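Local coordinates for uncharacterized protein ScGH5_18 (Streptomyces cattleya, PDB 7LR8) that is a family 5 glycoside hydrolase that probably cleaves the Manb1-4GlcNAc linkage of N-glycan core fragments, here captured with that disaccharide bound, at residues B[240-245]-B[282-287]. The protein carries 1 engineered substitution. Sequence-based numbering, arbitrary orientation.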
# COMPACT_ATOMS: atom_id res chain seq x y z
N THR B 240 -3.82 -7.50 -39.99
CA THR B 240 -2.76 -6.53 -40.21
C THR B 240 -2.69 -5.51 -39.08
O THR B 240 -1.60 -5.16 -38.61
CB THR B 240 -2.97 -5.82 -41.56
OG1 THR B 240 -3.03 -6.80 -42.61
CG2 THR B 240 -1.85 -4.85 -41.85
N ALA B 241 -3.85 -5.06 -38.59
CA ALA B 241 -3.87 -4.05 -37.52
C ALA B 241 -3.22 -4.58 -36.25
O ALA B 241 -2.52 -3.84 -35.55
CB ALA B 241 -5.30 -3.61 -37.22
N THR B 242 -3.44 -5.85 -35.93
CA THR B 242 -2.84 -6.39 -34.71
C THR B 242 -1.32 -6.50 -34.86
O THR B 242 -0.59 -6.18 -33.92
CB THR B 242 -3.47 -7.74 -34.38
OG1 THR B 242 -4.84 -7.52 -33.98
CG2 THR B 242 -2.74 -8.43 -33.25
N ALA B 243 -0.84 -6.89 -36.04
CA ALA B 243 0.60 -7.04 -36.25
C ALA B 243 1.31 -5.70 -36.36
O ALA B 243 2.51 -5.60 -36.07
CB ALA B 243 0.87 -7.86 -37.51
N GLN B 244 0.61 -4.67 -36.81
CA GLN B 244 1.22 -3.38 -37.08
C GLN B 244 0.96 -2.37 -35.97
O GLN B 244 1.34 -1.20 -36.09
CB GLN B 244 0.72 -2.83 -38.42
CG GLN B 244 1.17 -3.64 -39.65
CD GLN B 244 2.57 -3.26 -40.09
OE1 GLN B 244 3.09 -2.20 -39.72
NE2 GLN B 244 3.19 -4.11 -40.90
N HIS B 245 0.31 -2.79 -34.88
CA HIS B 245 -0.11 -1.81 -33.88
C HIS B 245 1.09 -1.09 -33.28
O HIS B 245 1.04 0.13 -33.06
CB HIS B 245 -0.95 -2.49 -32.79
CG HIS B 245 -1.46 -1.53 -31.77
ND1 HIS B 245 -0.73 -1.15 -30.66
CD2 HIS B 245 -2.62 -0.83 -31.71
CE1 HIS B 245 -1.43 -0.27 -29.96
NE2 HIS B 245 -2.57 -0.05 -30.58
N ALA B 282 4.82 -16.62 -31.04
CA ALA B 282 6.08 -16.51 -31.77
C ALA B 282 5.89 -15.81 -33.11
O ALA B 282 6.65 -14.89 -33.45
CB ALA B 282 6.70 -17.90 -31.97
N GLU B 283 4.90 -16.25 -33.88
CA GLU B 283 4.61 -15.59 -35.16
C GLU B 283 4.26 -14.13 -34.96
O GLU B 283 4.66 -13.27 -35.76
CB GLU B 283 3.45 -16.29 -35.87
CG GLU B 283 3.83 -17.52 -36.64
CD GLU B 283 2.61 -18.17 -37.25
OE1 GLU B 283 2.03 -17.58 -38.18
OE2 GLU B 283 2.22 -19.25 -36.76
N PHE B 284 3.51 -13.82 -33.90
CA PHE B 284 3.10 -12.44 -33.66
C PHE B 284 4.30 -11.58 -33.31
O PHE B 284 4.39 -10.43 -33.76
CB PHE B 284 2.05 -12.40 -32.55
CG PHE B 284 1.82 -11.03 -31.98
CD1 PHE B 284 0.95 -10.14 -32.59
CD2 PHE B 284 2.50 -10.62 -30.84
CE1 PHE B 284 0.75 -8.87 -32.06
CE2 PHE B 284 2.30 -9.35 -30.32
CZ PHE B 284 1.42 -8.48 -30.93
N ALA B 285 5.21 -12.11 -32.50
CA ALA B 285 6.39 -11.34 -32.10
C ALA B 285 7.25 -11.02 -33.31
O ALA B 285 7.70 -9.87 -33.48
CB ALA B 285 7.19 -12.12 -31.06
N THR B 286 7.48 -12.01 -34.18
CA THR B 286 8.25 -11.80 -35.41
C THR B 286 7.60 -10.74 -36.28
O THR B 286 8.26 -9.79 -36.73
CB THR B 286 8.39 -13.13 -36.17
OG1 THR B 286 9.13 -14.06 -35.38
CG2 THR B 286 9.10 -12.93 -37.53
N ALA B 287 6.29 -10.86 -36.51
CA ALA B 287 5.59 -9.90 -37.36
C ALA B 287 5.66 -8.51 -36.77
O ALA B 287 5.90 -7.53 -37.50
CB ALA B 287 4.14 -10.32 -37.55
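A chi1 of 165° swings the F284 ring away from its own backbone N and brings it, at the end of the side chain, up to helix 240-253; T242 has OG1 beside its backbone N (chi1 -69°), which makes CG2 the branch that meets the ring. The methyl CG2 of T242 sits 3.7 Å from F284 CE1 and 4.1 Å from F284 CD1, so the CD1-CE1 edge does the touching, with the methyl somewhat off the ring plane, and the two side chains cross at roughly a right angle. T242 O reaches the ring edge near its plane, 3.5 Å from F284 CE1. T242 OG1 is hydrogen-bonded to G236 O and S239 OG, which probably helps hold the rotation. In the (beta/alpha)8 barrel of this family, the two helices are neighbours in the outer layer, following strands 221-225 and 264-269 respectively. About one turn further along helix 281-293, A243 CB and A287 CB pack 4.1 Å apart; their CA atoms lie 5.9 Å from each other, a close helix approach that such short side chains permit. No hydrogen bond spans the two segments. F284 also packs on A271 and V276, about 11 Å from the bound mannose and away from the glycan site.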